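Local coordinates for 4-amino-4-deoxy-L-arabinose transferase or related glycosyltransferases of PMT family (Cupriavidus metallidurans, PDB 5EZM), which probably transfers 4-amino-4-deoxy-L-arabinose from a polyprenyl phosphate carrier to lipid A in the bacterial membrane, at residues A[88-94]-A[201-207]; A[130-134]-A[321-325]; A[145-151]-A[349-354]; A[213-217]-A[333-338]. All blocks are in the same frame, centred on the assembly; numbering follows the deposited sequence.

Contact 1 (A[88-94]-A[201-207]); sequences KPPFHMW and VAILTKG. With MPG ([(Z)-octadec-9-enyl] (2R)-2,3-bis(oxidanyl)propanoate), chain B.
F91 holds CG anti to the backbone N (chi1 175°), which swings the phenyl ring from the first turn of helix 91-103 across to V201. The branch of V201 that meets it, CG1, also lies anti to N. V201 CG1 sits over the centre of one ring face, 3.5 Å from the F91 centroid and 13° off the normal, a CH-pi contact. T205 OG1 comes to the same ring obliquely. It is also the donor to V201 O, one turn back.

The backbones are tied directly. F91 N donates to L204 O at 2.9 Å, with an N-H...O angle of 155°. This joins the start of one helix to the C-terminal part of the other. P89 lays its ring against that part, with P89 CB 3.2 Å from L204 O and P89 CG 3.3 Å from G207 N. A water adds a second link: it donates to P89 O and T205 O and accepts from H92 N. G207 has positive phi and takes the chain on after helix 185-206 beside the bound phosphocholine. An alanine in place of F91 would probably leave V201 CG1 without its ring face and open a gap beside T205.

K88 follows the zinc ligand E87 in the chain. Its NZ lies 3.6 Å from K206 CE, and K206 itself makes a salt bridge to D161. Helix 236-257 packs on P90 and L204 through W250 and F251. Helix 160-178 touches K88 and V201, and helix 58-72 flanks K88 and M93.

Contact 2 (A[130-134]-A[321-325]); sequences RRWFG and FRPAL
The indole of W132 has P323 over one face. P323 CG stands 3.4 Å above the W132 plane, offset toward the rim. P323 CB lies 3.8 Å from the centroid of the five-membered ring and 11° off its normal, a CH-pi contact. F321 meets the far end of the indole, where W132 CZ2 is 3.6 Å from F321 CD2. The six-membered ring and the F321 ring are inclined at 34°, their centroids 5.7 Å apart.

F133 has W132 CB over the centre of one ring face. A324 N lies in plane at its edge. P323 CG comes to it obliquely, 3.6 Å from F133 CZ, so the one proline ring touches both aromatic residues.

The contact joins two helix ends in the transmembrane bundle. W132 and F133 lie in the C-terminal part of helix 112-133; G134, with positive phi, leads on to helix 135-147. P323 opens helix 323-339, with R322 at the N-cap. A proline fits this first turn well because its missing N-H is not needed there.

W132 places CG anti to the carbonyl carbon (chi1 -80°), which sends the indole toward P323. The indole N-H is satisfied: W132 NE1 donates to L176 O of helix 160-178. A leucine in place of W132 would probably leave P323 without its flat partner, open a gap beside F321 and leave the L176 carbonyl without this donor. H180 and P181 also touch the indole, while I358 and V362 of helix 352-365 pack on F133.

Contact 3 (A[145-151]-A[349-354]); sequences LLAAPMW and IVPVIP. With MPG ([(Z)-octadec-9-enyl] (2R)-2,3-bis(oxidanyl)propanoate), chain L.
W151 and I353 run past each other in opposite directions, and W151 crosses P354 at about a right angle. The indole reaches P354 with its six-membered ring: W151 CZ3 is 3.4 Å from P354 CG. The approach is oblique to the ring, and V350 CG1 comes to the same part of it, 4.0 Å from W151 CZ3. The stem of W151 is used too, with W151 CB 3.9 Å from I353 CG2.

M150 crosses I349 at about a right angle and I353 more obliquely. Its CG is anti to the backbone N (chi1 176°), which sends the chain out toward the turn at 349-352. M150 SD then lies 3.6 Å from I349 CG2 and 3.9 Å from I353 CG1. The chain bends at the sulfur, and M150 CE comes 3.7 Å from C12 of a bound lipid.

I353 is the shared partner. Its CG1 faces M150, while CG2 faces W151, A148 and L145. L145 adds CD2, which lies 3.5 Å from I353 O. The contact is apolar, and the one indole N-H is used elsewhere, on G118 O of helix 112-133. Helix 160-178 packs on W151 and V350 through M162 and A165.

In 145-151, A148 is the N-cap where helix 149-155 follows helix 135-147. In 349-354, a type I turn from I349 to V352 runs into helix 352-365. This is apolar packing between a helix break and a turn inside the transmembrane bundle of this GT-C fold enzyme.

Contact 4 (A[213-217]-A[333-338]); sequences LPGLV and AIFVFF. With DSL (mono-trans, octa-cis decaprenyl-phosphate), chain C; MPG ([(Z)-octadec-9-enyl] (2R)-2,3-bis(oxidanyl)propanoate), chain Z; MPG ([(Z)-octadec-9-enyl] (2R)-2,3-bis(oxidanyl)propanoate), chain B.
L213 and V217 bring helix 209-224 against I334 and A333 of helix 323-339, with short-segment axes 10.2 Å apart and 120° between their directions. This is helix-helix packing within the GT-C transmembrane bundle. At P214 the first helix is kinked, because the proline N makes no bond to the turn before.

L213 carries most of the contact. Its CG is anti to the carbonyl carbon (chi1 -80°), and its two methyls reach different rings, CD2 to F337 and CD1 to F338, and both touch I334. L213 CD2 meets F337 CD2 at 3.5 Å and I334 CG1 at 3.7 Å. L213 CD1 meets F338 CE2 at 3.5 Å. The two phenylalanines are set against each other, with F337 CD2 over the centre of the F338 ring. One turn on, L216 CD2 touches F337 CB. V217 CG2 lies against A333 CB at 3.9 Å and also touches I334 CG1.

Lipids lie along both helices. The chain of one bound lipid (MPG) runs at the edges of the F337 and F338 rings, and another touches V336. The decaprenyl phosphate tail packs on P214, G215 and V217. Glycine lets the tail come close, with G215 CA 3.6 Å from its C34.

In the fold
Contacts 3 and 4 touch: I349 CD1 lies 3.6 Å from F335 CA, and V352 CG1 lies 3.6 Å from I334 CG2. Contacts 2 and 4 share helix 323-339, at its start and near its end, with centres about 20 Å apart. Helix 352-365, which follows it, carries contact 3. Contacts 1 and 4 use the successive helices 185-206 and 209-224, and one bound lipid reaches both. Contact 1 is beside the zinc site of E87, H268 and H270, with the K88 side chain about 6 Å from that of H270. Segment 213-217 of contact 4 lines part of the decaprenyl phosphate pocket. Contact 2 is about 29 Å from contact 1, centre to centre.

Contact 1 (A[88-94]-A[201-207])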
# COMPACT_ATOMS: atom_id res chain seq x y z
N LYS A 88 -6.04 -11.40 7.04
CA LYS A 88 -4.78 -11.20 6.34
C LYS A 88 -3.67 -12.03 6.96
O LYS A 88 -3.70 -12.32 8.16
CB LYS A 88 -4.35 -9.72 6.35
CG LYS A 88 -5.34 -8.74 5.76
CD LYS A 88 -5.50 -8.91 4.26
CE LYS A 88 -6.62 -8.00 3.75
NZ LYS A 88 -6.85 -8.15 2.29
N PRO A 89 -2.68 -12.43 6.17
CA PRO A 89 -1.48 -13.10 6.72
C PRO A 89 -0.53 -12.09 7.34
O PRO A 89 -0.69 -10.88 7.13
CB PRO A 89 -0.86 -13.78 5.48
CG PRO A 89 -1.92 -13.74 4.43
CD PRO A 89 -2.72 -12.50 4.70
N PRO A 90 0.48 -12.53 8.09
CA PRO A 90 1.17 -11.64 9.03
C PRO A 90 2.50 -11.02 8.60
O PRO A 90 3.07 -10.28 9.40
CB PRO A 90 1.41 -12.57 10.22
CG PRO A 90 1.73 -13.87 9.56
CD PRO A 90 0.87 -13.94 8.31
N PHE A 91 3.02 -11.29 7.40
CA PHE A 91 4.39 -10.86 7.09
C PHE A 91 4.54 -9.34 7.18
O PHE A 91 5.51 -8.83 7.76
CB PHE A 91 4.82 -11.35 5.71
CG PHE A 91 6.16 -10.84 5.28
CD1 PHE A 91 7.32 -11.29 5.90
CD2 PHE A 91 6.28 -9.90 4.27
CE1 PHE A 91 8.56 -10.81 5.52
CE2 PHE A 91 7.52 -9.43 3.88
CZ PHE A 91 8.66 -9.89 4.51
N HIS A 92 3.59 -8.60 6.61
CA HIS A 92 3.61 -7.15 6.73
C HIS A 92 3.69 -6.72 8.19
O HIS A 92 4.46 -5.82 8.55
CB HIS A 92 2.37 -6.55 6.06
CG HIS A 92 2.28 -5.06 6.16
ND1 HIS A 92 2.61 -4.23 5.10
CD2 HIS A 92 1.90 -4.24 7.17
CE1 HIS A 92 2.43 -2.97 5.46
NE2 HIS A 92 2.00 -2.95 6.72
N MET A 93 2.92 -7.39 9.06
CA MET A 93 2.96 -7.06 10.48
C MET A 93 4.29 -7.44 11.10
O MET A 93 4.82 -6.70 11.94
CB MET A 93 1.80 -7.74 11.21
CG MET A 93 0.47 -7.02 11.02
SD MET A 93 -0.21 -7.16 9.36
CE MET A 93 -1.03 -8.75 9.46
N TRP A 94 4.86 -8.58 10.71
CA TRP A 94 6.19 -8.95 11.20
C TRP A 94 7.20 -7.86 10.90
O TRP A 94 7.96 -7.43 11.78
CB TRP A 94 6.62 -10.28 10.57
CG TRP A 94 5.86 -11.46 11.05
CD1 TRP A 94 5.02 -11.51 12.13
CD2 TRP A 94 5.86 -12.77 10.47
NE1 TRP A 94 4.50 -12.78 12.26
CE2 TRP A 94 5.00 -13.57 11.25
CE3 TRP A 94 6.51 -13.35 9.37
CZ2 TRP A 94 4.76 -14.92 10.97
CZ3 TRP A 94 6.27 -14.69 9.09
CH2 TRP A 94 5.41 -15.45 9.89
N VAL A 201 7.03 -15.83 0.70
CA VAL A 201 6.82 -14.59 1.44
C VAL A 201 5.53 -13.92 1.01
O VAL A 201 4.78 -13.38 1.84
CB VAL A 201 8.04 -13.66 1.26
CG1 VAL A 201 7.82 -12.36 2.02
CG2 VAL A 201 9.32 -14.35 1.72
N ALA A 202 5.24 -13.94 -0.29
CA ALA A 202 4.01 -13.33 -0.79
C ALA A 202 2.78 -14.02 -0.22
O ALA A 202 1.80 -13.36 0.14
CB ALA A 202 3.99 -13.36 -2.32
N ILE A 203 2.81 -15.35 -0.14
CA ILE A 203 1.70 -16.08 0.47
C ILE A 203 1.55 -15.67 1.93
O ILE A 203 0.44 -15.47 2.42
CB ILE A 203 1.89 -17.60 0.31
CG1 ILE A 203 1.88 -17.98 -1.17
CG2 ILE A 203 0.82 -18.35 1.08
CD1 ILE A 203 2.06 -19.47 -1.43
N LEU A 204 2.68 -15.53 2.64
CA LEU A 204 2.64 -15.03 4.01
C LEU A 204 2.30 -13.55 4.09
O LEU A 204 2.19 -13.02 5.19
CB LEU A 204 3.98 -15.28 4.70
CG LEU A 204 4.28 -16.74 5.05
CD1 LEU A 204 5.67 -16.87 5.66
CD2 LEU A 204 3.23 -17.28 5.99
N THR A 205 2.14 -12.87 2.95
CA THR A 205 1.76 -11.47 2.93
C THR A 205 0.27 -11.27 2.66
O THR A 205 -0.38 -10.48 3.35
CB THR A 205 2.59 -10.71 1.89
OG1 THR A 205 3.96 -10.68 2.30
CG2 THR A 205 2.08 -9.28 1.73
N LYS A 206 -0.28 -11.97 1.66
CA LYS A 206 -1.69 -11.77 1.33
C LYS A 206 -2.36 -13.04 0.81
O LYS A 206 -3.33 -12.96 0.05
CB LYS A 206 -1.86 -10.64 0.32
CG LYS A 206 -3.15 -9.86 0.47
CD LYS A 206 -3.25 -8.76 -0.57
CE LYS A 206 -4.61 -8.09 -0.54
NZ LYS A 206 -4.76 -7.17 -1.70
N GLY A 207 -1.85 -14.21 1.18
CA GLY A 207 -2.53 -15.45 0.86
C GLY A 207 -2.15 -16.02 -0.50
O GLY A 207 -1.11 -15.69 -1.08
C2 MPG B . -6.90 -17.74 -4.98
C3 MPG B . -7.28 -16.40 -5.61
C4 MPG B . -7.60 -15.35 -4.56
C5 MPG B . -7.74 -13.94 -5.15
C6 MPG B . -7.83 -12.86 -4.06
C7 MPG B . -7.20 -11.53 -4.49
C8 MPG B . -6.75 -10.68 -3.28
C9 MPG B . -5.51 -9.79 -3.60
C1 MPG B . -6.84 -18.88 -6.01
O HOH W 1 0.90 -9.31 5.43

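Contact 2 (A[130-134]-A[321-325])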
# COMPACT_ATOMS: atom_id res chain seq x y z
N ARG A 130 18.77 -4.71 -16.07
CA ARG A 130 20.19 -4.63 -16.39
C ARG A 130 20.71 -5.95 -16.94
O ARG A 130 21.54 -5.98 -17.85
CB ARG A 130 20.99 -4.21 -15.16
N ARG A 131 20.22 -7.07 -16.39
CA ARG A 131 20.66 -8.38 -16.86
C ARG A 131 20.24 -8.62 -18.31
O ARG A 131 21.06 -9.00 -19.15
CB ARG A 131 20.09 -9.47 -15.95
CG ARG A 131 20.48 -10.88 -16.34
CD ARG A 131 21.98 -11.10 -16.18
NE ARG A 131 22.31 -12.52 -16.10
CZ ARG A 131 23.55 -12.99 -16.12
NH1 ARG A 131 24.58 -12.16 -16.22
NH2 ARG A 131 23.77 -14.30 -16.04
N TRP A 132 18.96 -8.39 -18.62
CA TRP A 132 18.45 -8.74 -19.94
C TRP A 132 18.64 -7.66 -20.99
O TRP A 132 18.85 -7.97 -22.17
CB TRP A 132 16.96 -9.10 -19.86
CG TRP A 132 16.70 -10.48 -19.36
CD1 TRP A 132 16.34 -10.84 -18.10
CD2 TRP A 132 16.77 -11.69 -20.12
NE1 TRP A 132 16.18 -12.20 -18.02
CE2 TRP A 132 16.44 -12.75 -19.25
CE3 TRP A 132 17.08 -11.99 -21.45
CZ2 TRP A 132 16.41 -14.08 -19.66
CZ3 TRP A 132 17.05 -13.31 -21.86
CH2 TRP A 132 16.72 -14.33 -20.97
N PHE A 133 18.57 -6.38 -20.60
CA PHE A 133 18.56 -5.30 -21.58
C PHE A 133 19.68 -4.28 -21.40
O PHE A 133 19.82 -3.40 -22.26
CB PHE A 133 17.21 -4.57 -21.54
CG PHE A 133 16.03 -5.49 -21.67
CD1 PHE A 133 15.76 -6.13 -22.86
CD2 PHE A 133 15.18 -5.71 -20.59
CE1 PHE A 133 14.68 -6.97 -22.99
CE2 PHE A 133 14.09 -6.55 -20.71
CZ PHE A 133 13.84 -7.19 -21.91
N GLY A 134 20.47 -4.37 -20.35
CA GLY A 134 21.66 -3.54 -20.22
C GLY A 134 21.47 -2.42 -19.20
O GLY A 134 20.40 -2.24 -18.61
N PHE A 321 14.08 -17.82 -24.10
CA PHE A 321 13.22 -17.16 -23.12
C PHE A 321 13.05 -15.69 -23.50
O PHE A 321 14.03 -14.98 -23.72
CB PHE A 321 13.83 -17.29 -21.73
CG PHE A 321 12.97 -16.74 -20.63
CD1 PHE A 321 11.99 -17.53 -20.06
CD2 PHE A 321 13.14 -15.45 -20.17
CE1 PHE A 321 11.19 -17.04 -19.05
CE2 PHE A 321 12.34 -14.95 -19.16
CZ PHE A 321 11.36 -15.75 -18.60
N ARG A 322 11.79 -15.24 -23.56
CA ARG A 322 11.48 -13.87 -23.96
C ARG A 322 11.09 -13.06 -22.73
O ARG A 322 9.95 -13.15 -22.26
CB ARG A 322 10.34 -13.86 -24.99
N PRO A 323 12.00 -12.24 -22.17
CA PRO A 323 11.70 -11.55 -20.90
C PRO A 323 10.62 -10.49 -21.00
O PRO A 323 9.69 -10.47 -20.19
CB PRO A 323 13.06 -10.94 -20.52
CG PRO A 323 13.78 -10.78 -21.82
CD PRO A 323 13.35 -11.94 -22.67
N ALA A 324 10.73 -9.60 -21.99
CA ALA A 324 9.73 -8.54 -22.15
C ALA A 324 8.33 -9.12 -22.32
O ALA A 324 7.36 -8.59 -21.77
CB ALA A 324 10.09 -7.65 -23.33
N LEU A 325 8.21 -10.22 -23.07
CA LEU A 325 6.93 -10.90 -23.19
C LEU A 325 6.46 -11.42 -21.83
O LEU A 325 5.26 -11.41 -21.54
CB LEU A 325 7.03 -12.05 -24.20
CG LEU A 325 5.83 -12.98 -24.35
CD1 LEU A 325 4.61 -12.22 -24.86
CD2 LEU A 325 6.16 -14.14 -25.27

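Contact 3 (A[145-151]-A[349-354])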
# COMPACT_ATOMS: atom_id res chain seq x y z
N LEU A 145 9.87 3.51 -12.53
CA LEU A 145 9.19 3.16 -11.29
C LEU A 145 9.20 4.31 -10.30
O LEU A 145 8.25 4.47 -9.52
CB LEU A 145 9.84 1.91 -10.68
CG LEU A 145 9.70 0.65 -11.53
CD1 LEU A 145 10.40 -0.52 -10.86
CD2 LEU A 145 8.24 0.33 -11.76
N LEU A 146 10.25 5.14 -10.31
CA LEU A 146 10.29 6.29 -9.41
C LEU A 146 9.19 7.29 -9.75
O LEU A 146 8.47 7.76 -8.86
CB LEU A 146 11.66 6.96 -9.48
CG LEU A 146 11.86 8.17 -8.56
CD1 LEU A 146 11.81 7.76 -7.09
CD2 LEU A 146 13.17 8.88 -8.87
N ALA A 147 9.03 7.61 -11.04
CA ALA A 147 8.05 8.61 -11.44
C ALA A 147 6.62 8.09 -11.43
O ALA A 147 5.69 8.89 -11.37
CB ALA A 147 8.38 9.14 -12.84
N ALA A 148 6.43 6.78 -11.51
CA ALA A 148 5.09 6.20 -11.54
C ALA A 148 4.36 6.54 -10.24
O ALA A 148 4.80 6.09 -9.16
CB ALA A 148 5.15 4.69 -11.74
N PRO A 149 3.28 7.31 -10.29
CA PRO A 149 2.62 7.72 -9.04
C PRO A 149 2.03 6.56 -8.26
O PRO A 149 1.96 6.64 -7.03
CB PRO A 149 1.53 8.68 -9.53
CG PRO A 149 1.24 8.24 -10.91
CD PRO A 149 2.57 7.81 -11.47
N MET A 150 1.60 5.49 -8.93
CA MET A 150 1.07 4.35 -8.18
C MET A 150 2.16 3.68 -7.35
O MET A 150 1.92 3.30 -6.20
CB MET A 150 0.43 3.34 -9.14
CG MET A 150 -0.07 2.08 -8.47
SD MET A 150 -1.30 1.20 -9.46
CE MET A 150 -2.78 2.11 -9.05
N TRP A 151 3.38 3.57 -7.89
CA TRP A 151 4.44 2.91 -7.15
C TRP A 151 4.96 3.77 -6.01
O TRP A 151 5.24 3.26 -4.92
CB TRP A 151 5.58 2.52 -8.09
CG TRP A 151 6.55 1.59 -7.44
CD1 TRP A 151 7.80 1.89 -6.98
CD2 TRP A 151 6.35 0.20 -7.15
NE1 TRP A 151 8.39 0.78 -6.43
CE2 TRP A 151 7.52 -0.28 -6.53
CE3 TRP A 151 5.29 -0.69 -7.37
CZ2 TRP A 151 7.66 -1.60 -6.12
CZ3 TRP A 151 5.43 -2.00 -6.96
CH2 TRP A 151 6.61 -2.44 -6.34
N ILE A 349 -4.17 -3.80 -8.10
CA ILE A 349 -3.50 -3.70 -9.39
C ILE A 349 -2.04 -3.28 -9.26
O ILE A 349 -1.32 -3.29 -10.27
CB ILE A 349 -4.27 -2.73 -10.31
CG1 ILE A 349 -4.14 -3.17 -11.76
CG2 ILE A 349 -3.78 -1.31 -10.15
CD1 ILE A 349 -4.49 -4.62 -11.98
N VAL A 350 -1.58 -2.94 -8.06
CA VAL A 350 -0.20 -2.45 -7.91
C VAL A 350 0.85 -3.44 -8.40
O VAL A 350 1.82 -3.00 -9.04
CB VAL A 350 0.04 -1.99 -6.46
CG1 VAL A 350 1.47 -1.54 -6.28
CG2 VAL A 350 -0.91 -0.85 -6.09
N PRO A 351 0.74 -4.75 -8.16
CA PRO A 351 1.80 -5.67 -8.63
C PRO A 351 2.10 -5.62 -10.13
O PRO A 351 3.13 -6.18 -10.54
CB PRO A 351 1.27 -7.05 -8.23
CG PRO A 351 0.48 -6.78 -7.02
CD PRO A 351 -0.19 -5.45 -7.25
N VAL A 352 1.27 -4.98 -10.96
CA VAL A 352 1.61 -4.90 -12.37
C VAL A 352 2.62 -3.80 -12.66
O VAL A 352 3.27 -3.83 -13.72
CB VAL A 352 0.36 -4.67 -13.25
CG1 VAL A 352 -0.77 -5.60 -12.82
CG2 VAL A 352 -0.09 -3.22 -13.20
N ILE A 353 2.80 -2.85 -11.75
CA ILE A 353 3.65 -1.69 -12.03
C ILE A 353 5.11 -2.08 -12.27
O ILE A 353 5.70 -1.59 -13.25
CB ILE A 353 3.49 -0.63 -10.93
CG1 ILE A 353 2.03 -0.18 -10.83
CG2 ILE A 353 4.40 0.56 -11.19
CD1 ILE A 353 1.51 0.47 -12.10
N PRO A 354 5.75 -2.92 -11.44
CA PRO A 354 7.15 -3.27 -11.71
C PRO A 354 7.37 -3.81 -13.12
O PRO A 354 8.29 -3.36 -13.82
CB PRO A 354 7.47 -4.31 -10.64
CG PRO A 354 6.54 -4.00 -9.54
CD PRO A 354 5.28 -3.54 -10.18
C5 MPG L . -3.85 12.75 -12.33
C6 MPG L . -4.31 11.78 -11.23
C7 MPG L . -3.20 10.84 -10.73
C8 MPG L . -3.78 9.59 -10.03
C9 MPG L . -2.71 8.68 -9.39
C10 MPG L . -3.31 7.32 -8.91
C11 MPG L . -2.48 6.69 -7.78
C12 MPG L . -3.07 5.31 -7.31
C13 MPG L . -2.30 4.72 -6.12
C14 MPG L . -3.07 3.53 -5.44
C15 MPG L . -2.44 3.12 -4.07
C16 MPG L . -2.91 1.72 -3.60

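Contact 4 (A[213-217]-A[333-338])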
# COMPACT_ATOMS: atom_id res chain seq x y z
N LEU A 213 -1.39 -15.91 -8.99
CA LEU A 213 -1.06 -15.00 -10.09
C LEU A 213 0.20 -15.40 -10.84
O LEU A 213 0.17 -15.42 -12.08
CB LEU A 213 -0.97 -13.57 -9.56
CG LEU A 213 -2.31 -12.88 -9.36
CD1 LEU A 213 -2.11 -11.46 -8.85
CD2 LEU A 213 -3.07 -12.88 -10.67
N PRO A 214 1.32 -15.73 -10.18
CA PRO A 214 2.48 -16.20 -10.97
C PRO A 214 2.16 -17.40 -11.83
O PRO A 214 2.36 -17.35 -13.06
CB PRO A 214 3.52 -16.53 -9.88
CG PRO A 214 3.16 -15.65 -8.76
CD PRO A 214 1.66 -15.60 -8.76
N GLY A 215 1.63 -18.48 -11.24
CA GLY A 215 1.28 -19.66 -12.01
C GLY A 215 0.40 -19.33 -13.20
O GLY A 215 0.65 -19.78 -14.32
N LEU A 216 -0.65 -18.53 -12.97
CA LEU A 216 -1.45 -18.01 -14.07
C LEU A 216 -0.56 -17.38 -15.13
O LEU A 216 -0.49 -17.85 -16.27
CB LEU A 216 -2.46 -17.00 -13.54
CG LEU A 216 -3.26 -16.20 -14.57
CD1 LEU A 216 -4.18 -17.12 -15.37
CD2 LEU A 216 -4.04 -15.07 -13.91
N VAL A 217 0.18 -16.33 -14.75
CA VAL A 217 1.11 -15.68 -15.67
C VAL A 217 2.06 -16.70 -16.29
O VAL A 217 2.47 -16.56 -17.44
CB VAL A 217 1.88 -14.56 -14.94
CG1 VAL A 217 2.93 -13.95 -15.86
CG2 VAL A 217 0.92 -13.49 -14.46
N ALA A 333 -2.08 -10.20 -17.70
CA ALA A 333 -2.80 -11.30 -17.05
C ALA A 333 -3.30 -10.89 -15.67
O ALA A 333 -4.45 -11.15 -15.32
CB ALA A 333 -1.89 -12.53 -16.96
N ILE A 334 -2.44 -10.25 -14.87
CA ILE A 334 -2.88 -9.83 -13.55
C ILE A 334 -3.97 -8.76 -13.66
O ILE A 334 -4.96 -8.77 -12.90
CB ILE A 334 -1.68 -9.34 -12.72
CG1 ILE A 334 -0.75 -10.51 -12.42
CG2 ILE A 334 -2.13 -8.68 -11.44
CD1 ILE A 334 0.52 -10.12 -11.70
N PHE A 335 -3.83 -7.86 -14.63
CA PHE A 335 -4.84 -6.82 -14.84
C PHE A 335 -6.20 -7.42 -15.15
O PHE A 335 -7.21 -7.05 -14.53
CB PHE A 335 -4.40 -5.88 -15.96
CG PHE A 335 -5.38 -4.78 -16.25
CD1 PHE A 335 -5.32 -3.58 -15.55
CD2 PHE A 335 -6.37 -4.93 -17.21
CE1 PHE A 335 -6.22 -2.56 -15.81
CE2 PHE A 335 -7.27 -3.91 -17.47
CZ PHE A 335 -7.20 -2.73 -16.77
N VAL A 336 -6.26 -8.36 -16.10
CA VAL A 336 -7.55 -8.94 -16.44
C VAL A 336 -8.05 -9.85 -15.33
O VAL A 336 -9.26 -10.06 -15.19
CB VAL A 336 -7.49 -9.68 -17.79
CG1 VAL A 336 -6.95 -8.76 -18.88
CG2 VAL A 336 -6.65 -10.94 -17.68
N PHE A 337 -7.14 -10.41 -14.53
CA PHE A 337 -7.57 -11.23 -13.40
C PHE A 337 -8.33 -10.40 -12.38
O PHE A 337 -9.44 -10.77 -11.97
CB PHE A 337 -6.37 -11.92 -12.74
CG PHE A 337 -6.71 -12.58 -11.43
CD1 PHE A 337 -7.33 -13.82 -11.41
CD2 PHE A 337 -6.42 -11.95 -10.23
CE1 PHE A 337 -7.64 -14.43 -10.20
CE2 PHE A 337 -6.73 -12.56 -9.02
CZ PHE A 337 -7.34 -13.79 -9.01
N PHE A 338 -7.75 -9.28 -11.96
CA PHE A 338 -8.46 -8.44 -11.00
C PHE A 338 -9.61 -7.68 -11.64
O PHE A 338 -10.54 -7.28 -10.93
CB PHE A 338 -7.48 -7.48 -10.33
CG PHE A 338 -6.54 -8.15 -9.38
CD1 PHE A 338 -7.02 -8.82 -8.27
CD2 PHE A 338 -5.17 -8.12 -9.60
CE1 PHE A 338 -6.16 -9.45 -7.39
CE2 PHE A 338 -4.30 -8.75 -8.73
CZ PHE A 338 -4.80 -9.41 -7.62
C21 DSL C . 5.74 -15.36 -14.20
C22 DSL C . 6.53 -15.94 -13.03
C23 DSL C . 7.42 -15.02 -12.20
C24 DSL C . 6.43 -17.24 -12.74
C25 DSL C . 7.22 -17.84 -11.55
C26 DSL C . 6.27 -18.76 -10.74
C27 DSL C . 6.88 -20.20 -10.65
C28 DSL C . 8.42 -20.39 -10.76
C29 DSL C . 6.08 -21.27 -10.48
C30 DSL C . 4.54 -21.07 -10.37
C31 DSL C . 3.80 -22.36 -10.87
C32 DSL C . 2.77 -22.84 -9.79
C33 DSL C . 3.25 -23.66 -8.58
C34 DSL C . 1.46 -22.54 -9.93
C2 MPG Z . -6.42 -14.03 -19.65
C3 MPG Z . -4.99 -13.58 -19.92
C4 MPG Z . -4.83 -12.95 -21.30
C5 MPG Z . -3.36 -12.75 -21.68
C6 MPG Z . -3.18 -12.09 -23.06
C7 MPG Z . -1.69 -11.98 -23.44
C8 MPG Z . -1.45 -11.40 -24.85
C9 MPG Z . -0.00 -11.64 -25.35
C10 MPG Z . 0.28 -11.00 -26.74
C11 MPG Z . 1.56 -11.56 -27.40
C12 MPG Z . 2.20 -10.56 -28.42
C1 MPG Z . -6.60 -14.64 -18.26
C2 MPG B . -6.90 -17.74 -4.98
C3 MPG B . -7.28 -16.40 -5.61
C4 MPG B . -7.60 -15.35 -4.56
C5 MPG B . -7.74 -13.94 -5.15
C6 MPG B . -7.83 -12.86 -4.06
C7 MPG B . -7.20 -11.53 -4.49
C8 MPG B . -6.75 -10.68 -3.28
C9 MPG B . -5.51 -9.79 -3.60
C1 MPG B . -6.84 -18.88 -6.01